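Local coordinates for tyrosine-protein phosphatase YwqE (Bacillus subtilis, PDB 3QY7) that removes phosphate from phosphotyrosine residues of proteins, as a metal-dependent phosphatase that hydrolyses O-phosphotyrosine to tyrosine and phosphate with manganese as its cofactor, at residues A[2-7]-A[229-234]; A[57-62]-A[73-78]; A[132-137]-A[148-153]; A[178-183]-A[213-218]. One frame throughout, in Å; residues are numbered along the deposited sequence.

Contact 1 of 4, residues A[2-7]-A[229-234]; sequences IDIHCH and ELLLRN. With FE (Fe (III) ion), chain C.
The backbones come nearest where I2, on strand 2-3, faces E229 on the last turn of helix 219-232, with their CA atoms 6.6 Å apart. I2 carries most of the contact on its side. With CG1 anti to its carbonyl carbon (chi1 -62°) and the chain then extended, CD1 is carried out to the helix, where it is met by two residues of one turn. E229 OE2 lies 3.3 Å from I2 CD1, the carboxylate being brought back toward the isoleucine by a bend at chi2 (-84°). This is a methyl against a carboxylate, a van der Waals contact and not a hydrogen bond. L232 CD2 touches I2 CD1 at 3.7 Å. Deeper in, I4 CD1 meets L231 CD1 at 4.2 Å. L231 also touches F190, I38 and Y104, which belong to three different strands; the C-terminal helix thus appears to close the N-terminal end of the TIM-type barrel, away from the metals. At its end the helix turns out in a Schellman motif, with N234 at positive phi and its N bonded to L231 O at 2.9 Å. The chain from I4 runs on to H5 and H7, the His-x-His pair of PHP-type hydrolases. H5 NE2 and H7 NE2 each bind the chain C iron, both bonds 2.1 Å long, and E80, D194 and a water bind it too. Second-shell bonds from H5 ND1 to Q161 and from H7 ND1 to D13 would fix the rotation of the two rings.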
# COMPACT_ATOMS: atom_id res chain seq x y z
N ILE A 2 8.63 -7.40 -3.14
CA ILE A 2 8.60 -6.16 -2.36
C ILE A 2 7.17 -5.91 -1.91
O ILE A 2 6.25 -5.96 -2.73
CB ILE A 2 9.07 -5.00 -3.23
CG1 ILE A 2 10.52 -5.23 -3.66
CG2 ILE A 2 8.92 -3.65 -2.51
CD1 ILE A 2 10.88 -4.42 -4.86
N ASP A 3 6.99 -5.64 -0.62
CA ASP A 3 5.68 -5.31 -0.04
C ASP A 3 5.67 -3.82 0.21
O ASP A 3 6.49 -3.32 0.97
CB ASP A 3 5.51 -6.10 1.26
CG ASP A 3 4.11 -6.02 1.84
OD1 ASP A 3 3.15 -5.87 1.06
OD2 ASP A 3 3.98 -6.11 3.09
N ILE A 4 4.75 -3.10 -0.44
CA ILE A 4 4.79 -1.63 -0.42
C ILE A 4 3.91 -0.96 0.64
O ILE A 4 3.86 0.27 0.70
CB ILE A 4 4.48 -1.00 -1.82
CG1 ILE A 4 3.02 -1.21 -2.25
CG2 ILE A 4 5.45 -1.53 -2.85
CD1 ILE A 4 2.53 -0.11 -3.21
N HIS A 5 3.18 -1.76 1.42
CA HIS A 5 2.25 -1.24 2.44
C HIS A 5 2.23 -2.24 3.59
O HIS A 5 1.79 -3.38 3.41
CB HIS A 5 0.86 -1.06 1.79
CG HIS A 5 -0.20 -0.50 2.70
ND1 HIS A 5 -1.37 0.03 2.19
CD2 HIS A 5 -0.27 -0.34 4.04
CE1 HIS A 5 -2.13 0.45 3.19
NE2 HIS A 5 -1.48 0.25 4.32
N CYS A 6 2.72 -1.84 4.76
CA CYS A 6 2.89 -2.79 5.86
C CYS A 6 3.10 -2.04 7.17
O CYS A 6 3.84 -1.05 7.23
CB CYS A 6 4.10 -3.68 5.58
SG CYS A 6 4.18 -5.12 6.64
N HIS A 7 2.43 -2.50 8.22
CA HIS A 7 2.50 -1.85 9.51
C HIS A 7 3.34 -2.68 10.45
O HIS A 7 2.90 -3.12 11.53
CB HIS A 7 1.07 -1.57 10.00
CG HIS A 7 0.31 -0.70 9.06
ND1 HIS A 7 0.22 0.66 9.22
CD2 HIS A 7 -0.34 -0.99 7.91
CE1 HIS A 7 -0.50 1.17 8.23
NE2 HIS A 7 -0.83 0.20 7.41
N GLU A 229 8.81 -3.54 -7.82
CA GLU A 229 10.24 -3.40 -8.13
C GLU A 229 10.50 -2.09 -8.85
O GLU A 229 11.48 -1.38 -8.57
CB GLU A 229 10.76 -4.58 -8.98
CG GLU A 229 10.70 -5.95 -8.33
CD GLU A 229 11.90 -6.30 -7.43
OE1 GLU A 229 11.88 -7.40 -6.85
OE2 GLU A 229 12.84 -5.49 -7.29
N LEU A 230 9.62 -1.74 -9.80
CA LEU A 230 9.75 -0.46 -10.48
C LEU A 230 9.61 0.70 -9.52
O LEU A 230 10.38 1.66 -9.58
CB LEU A 230 8.73 -0.32 -11.64
CG LEU A 230 8.90 -1.30 -12.79
CD1 LEU A 230 7.65 -1.30 -13.64
CD2 LEU A 230 10.15 -0.97 -13.64
N LEU A 231 8.62 0.62 -8.63
CA LEU A 231 8.44 1.63 -7.60
C LEU A 231 9.70 1.76 -6.74
O LEU A 231 10.17 2.86 -6.50
CB LEU A 231 7.22 1.29 -6.73
CG LEU A 231 6.96 2.18 -5.52
CD1 LEU A 231 5.47 2.22 -5.16
CD2 LEU A 231 7.80 1.79 -4.30
N LEU A 232 10.24 0.66 -6.27
CA LEU A 232 11.40 0.72 -5.41
C LEU A 232 12.54 1.49 -6.03
O LEU A 232 13.20 2.23 -5.31
CB LEU A 232 11.85 -0.68 -5.01
CG LEU A 232 12.81 -0.69 -3.82
CD1 LEU A 232 12.04 -0.33 -2.60
CD2 LEU A 232 13.35 -2.03 -3.61
N ARG A 233 12.74 1.29 -7.34
CA ARG A 233 13.80 1.90 -8.15
C ARG A 233 13.45 3.31 -8.63
O ARG A 233 14.24 3.94 -9.34
CB ARG A 233 14.09 1.05 -9.39
CG ARG A 233 14.74 -0.32 -9.14
CD ARG A 233 14.83 -1.13 -10.44
NE ARG A 233 15.59 -2.37 -10.25
CZ ARG A 233 16.91 -2.48 -10.40
NH1 ARG A 233 17.64 -1.43 -10.75
NH2 ARG A 233 17.50 -3.65 -10.21
N ASN A 234 12.27 3.79 -8.25
CA ASN A 234 11.74 5.10 -8.67
C ASN A 234 11.53 5.19 -10.19
O ASN A 234 11.63 6.27 -10.79
CB ASN A 234 12.61 6.24 -8.15
CG ASN A 234 11.87 7.57 -8.13
OD1 ASN A 234 10.65 7.62 -7.94
ND2 ASN A 234 12.59 8.65 -8.36
FE FE C . -2.55 0.36 6.16
O HOH W 1 -4.25 0.45 5.38

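Contact 2 of 4, residues A[57-62]-A[73-78]; sequences EAADQL and LHVLPG
A59 and L62 of helix 52-68 pack against V75 of strand 74-76, the helix and the returning strand of a beta-alpha-beta crossover that sets out from the parallel strand 36-38. The two helical residues are three apart and so lie on the same face, and V75 presents one methyl to each. Its CG1 is anti to the backbone N (chi1 -176°), which leaves CG2 beside that nitrogen and spreads the two branches along the helix. CG1 approaches A59 CB at 4.2 Å, while V75 O stands equally far, 4.2 Å, from the same A59 CB. The lack of any longer side chain at A59 fits the close backbone approach, its CA lying 5.8 Å from V75 CA. At L62 the branch that touches is CD2, 3.9 Å from V75 CG2, and the two side chains meet at about a right angle. L62 has its CG anti to the backbone N (chi1 -179°), which directs the branched end to the strand. In the barrel this is the layer between sheet and outer helices: H74 and L76, on the alternate positions, point their CB atoms away from helix 52-68, and their backbones bond to R35, I37 and A39 on or beside strand 36-38. A polar tie supplements the apolar one, since N63 OD1 on the helix accepts a hydrogen bond from V75 N. L66, one turn beyond L62, continues the apolar surface onto V75 and L73, and L62 itself also touches S22 of helix 19-31.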
# COMPACT_ATOMS: atom_id res chain seq x y z
N GLU A 57 14.31 6.30 11.78
CA GLU A 57 14.93 5.71 12.97
C GLU A 57 14.37 4.32 13.28
O GLU A 57 15.13 3.37 13.48
CB GLU A 57 14.74 6.62 14.20
CG GLU A 57 15.48 6.08 15.44
CD GLU A 57 15.02 6.67 16.78
OE1 GLU A 57 14.19 7.61 16.80
OE2 GLU A 57 15.53 6.19 17.83
N ALA A 58 13.04 4.20 13.30
CA ALA A 58 12.38 2.94 13.62
C ALA A 58 12.73 1.85 12.60
O ALA A 58 12.96 0.69 12.97
CB ALA A 58 10.88 3.11 13.71
N ALA A 59 12.78 2.24 11.33
CA ALA A 59 13.15 1.27 10.28
C ALA A 59 14.59 0.82 10.46
O ALA A 59 14.89 -0.37 10.36
CB ALA A 59 12.91 1.87 8.90
N ASP A 60 15.47 1.78 10.77
CA ASP A 60 16.87 1.47 10.99
C ASP A 60 17.02 0.51 12.17
O ASP A 60 17.75 -0.47 12.08
CB ASP A 60 17.65 2.76 11.25
CG ASP A 60 17.93 3.59 10.00
OD1 ASP A 60 18.40 4.73 10.17
OD2 ASP A 60 17.72 3.14 8.85
N GLN A 61 16.32 0.80 13.27
CA GLN A 61 16.35 -0.06 14.46
C GLN A 61 15.81 -1.46 14.18
O GLN A 61 16.39 -2.45 14.64
CB GLN A 61 15.57 0.58 15.62
CG GLN A 61 16.21 1.82 16.26
CD GLN A 61 17.66 1.61 16.65
OE1 GLN A 61 18.49 2.51 16.49
NE2 GLN A 61 17.98 0.43 17.17
N LEU A 62 14.70 -1.54 13.44
CA LEU A 62 14.15 -2.85 13.09
C LEU A 62 15.13 -3.62 12.20
O LEU A 62 15.36 -4.80 12.43
CB LEU A 62 12.78 -2.76 12.43
CG LEU A 62 12.12 -4.10 12.04
CD1 LEU A 62 12.07 -5.13 13.19
CD2 LEU A 62 10.70 -3.85 11.51
N LEU A 73 15.31 -9.93 5.78
CA LEU A 73 14.33 -8.96 5.37
C LEU A 73 14.84 -7.54 5.55
O LEU A 73 15.37 -7.26 6.56
CB LEU A 73 13.06 -9.12 6.16
CG LEU A 73 11.94 -8.23 5.61
CD1 LEU A 73 10.99 -8.92 4.86
CD2 LEU A 73 11.36 -7.29 6.57
N HIS A 74 14.63 -6.68 4.57
CA HIS A 74 15.07 -5.28 4.65
C HIS A 74 13.86 -4.36 4.67
O HIS A 74 12.99 -4.47 3.80
CB HIS A 74 15.98 -4.99 3.45
CG HIS A 74 16.57 -3.60 3.40
ND1 HIS A 74 16.94 -2.88 4.51
CD2 HIS A 74 16.95 -2.86 2.33
CE1 HIS A 74 17.47 -1.73 4.13
NE2 HIS A 74 17.49 -1.69 2.82
N VAL A 75 13.80 -3.51 5.69
CA VAL A 75 12.72 -2.55 5.88
C VAL A 75 13.18 -1.16 5.43
O VAL A 75 14.22 -0.65 5.87
CB VAL A 75 12.25 -2.52 7.36
CG1 VAL A 75 11.05 -1.59 7.50
CG2 VAL A 75 11.87 -3.92 7.81
N LEU A 76 12.39 -0.57 4.52
CA LEU A 76 12.62 0.78 4.02
C LEU A 76 11.54 1.75 4.53
O LEU A 76 10.44 1.32 4.93
CB LEU A 76 12.65 0.76 2.49
CG LEU A 76 13.86 0.00 1.95
CD1 LEU A 76 13.67 -0.24 0.47
CD2 LEU A 76 15.15 0.78 2.21
N PRO A 77 11.83 3.06 4.54
CA PRO A 77 10.89 4.00 5.14
C PRO A 77 9.76 4.44 4.20
O PRO A 77 9.95 4.48 2.98
CB PRO A 77 11.80 5.19 5.51
CG PRO A 77 12.82 5.18 4.43
CD PRO A 77 13.10 3.71 4.16
N GLY A 78 8.61 4.77 4.80
CA GLY A 78 7.44 5.27 4.09
C GLY A 78 6.38 5.64 5.12
O GLY A 78 6.65 5.62 6.32

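Contact 3 of 4, residues A[132-137]-A[148-153]; sequences PVIAHP and SLLYHL. With FE (Fe (III) ion), chain B.
Strand 131-135 and helix 148-155 come closest in their backbones just past the end of the strand, P137 CA to L150 CA at 7.5 Å, so side chains alone fill the gap between them. This is a strand and one of the helices that follow it in the TIM-type barrel, packed on the outer side of the parallel sheet, while the residue just after the strand is a metal ligand. L150 is the hub. Its CG is anti to the backbone N (chi1 177°), which places both methyls against the other segment: CD1 lies 3.8 Å from I134 CD1, and CD2 lies 3.9 Å from P137 CB. The I134 and L150 side chains run past each other in opposite directions, meeting by their ends. L153, a turn on, comes to the same isoleucine methyl at about a right angle, its CD1 4.1 Å from I134 CD1. F122 of helix 118-127 touches both I134 and L153, and I143 of helix 141-145 touches both P137 and L150, so two further helices border the apolar patch. Between the two packed residues I134 and P137 the chain takes a positive phi (34°) at H136, and this, with CG between the backbone N and the carbonyl carbon (chi1 49°), is consistent with the ring turning to the metal. There H136 NE2 binds the chain B iron at 2.2 Å, with E80, E108 and two waters among its other ligands. The imidazole rests on its own neighbour: A135 CB stands 3.7 Å above the H136 ring plane, displaced toward the rim.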
# COMPACT_ATOMS: atom_id res chain seq x y z
N PRO A 132 0.38 9.64 -6.99
CA PRO A 132 -0.37 9.22 -5.80
C PRO A 132 -0.83 7.78 -5.97
O PRO A 132 -1.31 7.41 -7.04
CB PRO A 132 -1.58 10.17 -5.77
CG PRO A 132 -1.73 10.64 -7.18
CD PRO A 132 -0.36 10.62 -7.81
N VAL A 133 -0.64 6.99 -4.91
CA VAL A 133 -1.10 5.60 -4.86
C VAL A 133 -2.21 5.52 -3.84
O VAL A 133 -1.97 5.73 -2.63
CB VAL A 133 0.03 4.64 -4.48
CG1 VAL A 133 -0.49 3.18 -4.51
CG2 VAL A 133 1.19 4.79 -5.48
N ILE A 134 -3.41 5.21 -4.31
CA ILE A 134 -4.58 5.09 -3.44
C ILE A 134 -4.48 3.77 -2.67
O ILE A 134 -4.39 2.70 -3.30
CB ILE A 134 -5.88 5.09 -4.28
CG1 ILE A 134 -6.00 6.44 -5.01
CG2 ILE A 134 -7.12 4.88 -3.37
CD1 ILE A 134 -6.99 6.44 -6.16
N ALA A 135 -4.50 3.87 -1.35
CA ALA A 135 -4.48 2.69 -0.48
C ALA A 135 -5.85 1.99 -0.51
O ALA A 135 -6.89 2.63 -0.37
CB ALA A 135 -4.11 3.06 0.93
N HIS A 136 -5.79 0.68 -0.71
CA HIS A 136 -6.95 -0.21 -0.60
C HIS A 136 -8.27 0.41 -1.07
O HIS A 136 -9.19 0.54 -0.27
CB HIS A 136 -7.09 -0.79 0.81
CG HIS A 136 -7.00 0.22 1.90
ND1 HIS A 136 -7.99 1.16 2.14
CD2 HIS A 136 -6.05 0.44 2.84
CE1 HIS A 136 -7.64 1.90 3.17
NE2 HIS A 136 -6.47 1.48 3.62
N PRO A 137 -8.36 0.76 -2.35
CA PRO A 137 -9.61 1.37 -2.82
C PRO A 137 -10.80 0.42 -2.67
O PRO A 137 -11.94 0.90 -2.52
CB PRO A 137 -9.32 1.67 -4.30
CG PRO A 137 -8.24 0.69 -4.68
CD PRO A 137 -7.38 0.63 -3.44
N SER A 148 -16.91 3.99 -10.54
CA SER A 148 -16.50 4.96 -11.54
C SER A 148 -15.57 6.03 -10.97
O SER A 148 -14.76 6.60 -11.69
CB SER A 148 -17.73 5.61 -12.22
OG SER A 148 -18.27 6.67 -11.44
N LEU A 149 -15.68 6.28 -9.67
CA LEU A 149 -14.82 7.25 -8.99
C LEU A 149 -13.35 6.82 -9.09
O LEU A 149 -12.47 7.66 -9.32
CB LEU A 149 -15.19 7.38 -7.51
CG LEU A 149 -16.55 8.00 -7.22
CD1 LEU A 149 -16.89 7.85 -5.74
CD2 LEU A 149 -16.59 9.48 -7.64
N LEU A 150 -13.10 5.53 -8.88
CA LEU A 150 -11.73 5.03 -8.99
C LEU A 150 -11.27 5.05 -10.44
O LEU A 150 -10.14 5.48 -10.74
CB LEU A 150 -11.58 3.62 -8.40
CG LEU A 150 -10.19 2.98 -8.53
CD1 LEU A 150 -9.17 3.75 -7.72
CD2 LEU A 150 -10.27 1.54 -8.06
N TYR A 151 -12.15 4.60 -11.33
CA TYR A 151 -11.87 4.67 -12.75
C TYR A 151 -11.38 6.07 -13.13
O TYR A 151 -10.36 6.21 -13.78
CB TYR A 151 -13.10 4.31 -13.57
CG TYR A 151 -13.00 4.76 -15.00
CD1 TYR A 151 -13.64 5.92 -15.42
CD2 TYR A 151 -12.23 4.06 -15.92
CE1 TYR A 151 -13.54 6.36 -16.73
CE2 TYR A 151 -12.12 4.49 -17.24
CZ TYR A 151 -12.78 5.65 -17.63
OH TYR A 151 -12.70 6.09 -18.92
N HIS A 152 -12.11 7.11 -12.72
CA HIS A 152 -11.76 8.46 -13.14
C HIS A 152 -10.42 8.91 -12.56
O HIS A 152 -9.60 9.48 -13.28
CB HIS A 152 -12.87 9.46 -12.81
CG HIS A 152 -14.04 9.38 -13.73
ND1 HIS A 152 -13.94 9.59 -15.09
CD2 HIS A 152 -15.34 9.08 -13.50
CE1 HIS A 152 -15.12 9.43 -15.65
NE2 HIS A 152 -15.99 9.12 -14.70
N LEU A 153 -10.19 8.64 -11.28
CA LEU A 153 -8.93 9.03 -10.63
C LEU A 153 -7.74 8.34 -11.29
O LEU A 153 -6.70 8.96 -11.51
CB LEU A 153 -8.96 8.75 -9.12
CG LEU A 153 -9.90 9.60 -8.25
CD1 LEU A 153 -10.10 8.98 -6.89
CD2 LEU A 153 -9.40 11.05 -8.14
FE FE B . -5.54 2.05 5.54
O HOH W 2 -7.20 0.87 6.46
O HOH W 1 -4.25 0.45 5.38

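Contact 4 of 4, residues A[178-183]-A[213-218]; sequences FSLRLV and EKEFGS
F216 reaches the other helix because its CG is anti to its carbonyl carbon (chi1 -57°), and V183 receives it with CG1 anti to the backbone N (chi1 175°). F216 CE2 then meets two aliphatic groups, 3.5 Å from V183 CG1 and 3.7 Å from L180 CD2. Next to it, the ring turns its edge at CZ to a backbone carbonyl, L180 O lying 3.6 Å from F216 CZ and near the ring plane. L180 has a second neighbour. The aliphatic part of E215 crosses it at about a right angle, E215 CG being 3.7 Å from L180 CD2, while E215 CB also lies above one face of the F216 ring, toward its rim. The segments belong to helices 173-184 and 205-216, in the helical layer around the barrel, and their backbones stay well apart: L180 CA is 8.2 Å from E215 CA. V211 and L212, a turn earlier on helix 205-216, extend the packing to L180 and V183. F216 is in the last turn of its helix, and G217 leaves helical geometry with a positive phi (87°), its N still bonded to E213 O. The contact is thus held by dispersion between hydrocarbon groups, with a probably weakly favourable approach of the electropositive ring edge to the carbonyl oxygen, and E215 lends its methylenes while its charge can stay toward solvent.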
# COMPACT_ATOMS: atom_id res chain seq x y z
N PHE A 178 -15.36 -8.06 -5.21
CA PHE A 178 -15.18 -6.67 -5.65
C PHE A 178 -13.75 -6.42 -6.15
O PHE A 178 -13.54 -5.74 -7.16
CB PHE A 178 -15.56 -5.69 -4.55
CG PHE A 178 -15.50 -4.25 -4.99
CD1 PHE A 178 -16.17 -3.82 -6.13
CD2 PHE A 178 -14.78 -3.33 -4.25
CE1 PHE A 178 -16.11 -2.49 -6.53
CE2 PHE A 178 -14.72 -1.99 -4.65
CZ PHE A 178 -15.38 -1.58 -5.79
N SER A 179 -12.78 -7.00 -5.46
CA SER A 179 -11.38 -6.77 -5.76
C SER A 179 -11.02 -7.29 -7.14
O SER A 179 -10.27 -6.66 -7.89
CB SER A 179 -10.51 -7.46 -4.70
OG SER A 179 -10.77 -6.99 -3.41
N LEU A 180 -11.56 -8.46 -7.48
CA LEU A 180 -11.35 -9.05 -8.79
C LEU A 180 -11.92 -8.17 -9.92
O LEU A 180 -11.34 -8.09 -10.99
CB LEU A 180 -11.95 -10.46 -8.84
CG LEU A 180 -11.15 -11.53 -8.10
CD1 LEU A 180 -11.97 -12.80 -8.04
CD2 LEU A 180 -9.81 -11.78 -8.80
N ARG A 181 -13.06 -7.52 -9.64
CA ARG A 181 -13.64 -6.54 -10.56
C ARG A 181 -12.68 -5.40 -10.84
O ARG A 181 -12.45 -5.06 -12.01
CB ARG A 181 -14.99 -6.03 -10.04
CG ARG A 181 -16.11 -7.07 -10.15
CD ARG A 181 -17.34 -6.69 -9.35
NE ARG A 181 -17.99 -5.48 -9.83
CZ ARG A 181 -18.77 -4.70 -9.08
NH1 ARG A 181 -18.98 -5.00 -7.80
NH2 ARG A 181 -19.33 -3.62 -9.60
N LEU A 182 -12.10 -4.84 -9.79
CA LEU A 182 -11.14 -3.72 -9.93
C LEU A 182 -9.88 -4.14 -10.69
O LEU A 182 -9.39 -3.40 -11.56
CB LEU A 182 -10.78 -3.14 -8.55
CG LEU A 182 -11.92 -2.56 -7.69
CD1 LEU A 182 -11.43 -1.91 -6.39
CD2 LEU A 182 -12.80 -1.60 -8.52
N VAL A 183 -9.36 -5.32 -10.38
CA VAL A 183 -8.18 -5.83 -11.08
C VAL A 183 -8.46 -6.02 -12.58
O VAL A 183 -7.66 -5.61 -13.42
CB VAL A 183 -7.62 -7.15 -10.47
CG1 VAL A 183 -6.49 -7.67 -11.34
CG2 VAL A 183 -7.12 -6.93 -9.02
N GLU A 213 -3.46 -15.62 -10.48
CA GLU A 213 -2.99 -16.51 -11.54
C GLU A 213 -4.15 -17.34 -12.07
O GLU A 213 -4.29 -17.52 -13.28
CB GLU A 213 -1.87 -17.41 -11.00
CG GLU A 213 -1.05 -18.13 -12.08
CD GLU A 213 -1.62 -19.49 -12.49
OE1 GLU A 213 -1.05 -20.12 -13.42
OE2 GLU A 213 -2.63 -19.94 -11.91
N LYS A 214 -5.00 -17.84 -11.17
CA LYS A 214 -6.16 -18.63 -11.60
C LYS A 214 -7.16 -17.81 -12.40
O LYS A 214 -7.74 -18.31 -13.38
CB LYS A 214 -6.87 -19.27 -10.40
CG LYS A 214 -6.13 -20.47 -9.81
CD LYS A 214 -6.98 -21.20 -8.77
CE LYS A 214 -7.24 -20.35 -7.53
NZ LYS A 214 -8.18 -21.00 -6.56
N GLU A 215 -7.37 -16.55 -12.00
CA GLU A 215 -8.39 -15.68 -12.62
C GLU A 215 -7.97 -15.01 -13.92
O GLU A 215 -8.82 -14.81 -14.82
CB GLU A 215 -8.86 -14.60 -11.63
CG GLU A 215 -9.70 -15.13 -10.47
CD GLU A 215 -10.85 -16.02 -10.93
OE1 GLU A 215 -11.63 -15.59 -11.80
OE2 GLU A 215 -10.96 -17.16 -10.42
N PHE A 216 -6.69 -14.68 -14.03
CA PHE A 216 -6.21 -13.83 -15.13
C PHE A 216 -5.04 -14.40 -15.91
O PHE A 216 -4.65 -13.81 -16.93
CB PHE A 216 -5.82 -12.44 -14.60
CG PHE A 216 -6.91 -11.74 -13.87
CD1 PHE A 216 -8.02 -11.23 -14.55
CD2 PHE A 216 -6.84 -11.57 -12.49
CE1 PHE A 216 -9.04 -10.56 -13.86
CE2 PHE A 216 -7.84 -10.92 -11.79
CZ PHE A 216 -8.95 -10.41 -12.48
N GLY A 217 -4.49 -15.52 -15.46
CA GLY A 217 -3.28 -16.06 -16.06
C GLY A 217 -2.03 -15.47 -15.44
O GLY A 217 -2.11 -14.54 -14.63
N SER A 218 -0.88 -15.99 -15.85
CA SER A 218 0.39 -15.72 -15.18
C SER A 218 0.92 -14.30 -15.38
O SER A 218 1.61 -13.75 -14.51
CB SER A 218 1.43 -16.74 -15.65
OG SER A 218 1.70 -16.57 -17.03

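Overall arrangement
Contacts 1, 2 and 3 are largely buried, whereas contact 4 is partly buried at the periphery, about 21 Å from contact 1 between centres. Contacts 1 and 2 reach the same parallel sheet and touch through L232 CD1 and L76 CD1, 3.5 Å apart. Contacts 2 and 3 both pack a strand on an outer helix, on opposite sides of the chain's centre. Contacts 1 and 3 also supply ligands to two irons that share a bridging water, and H5 CE1 comes within 3.9 Å of H136 CD2. Contact 4 joins helix to helix, and L182 links it to L150 of contact 3. All four are mainly aliphatic; an aromatic ring enters the packing itself only in contact 4.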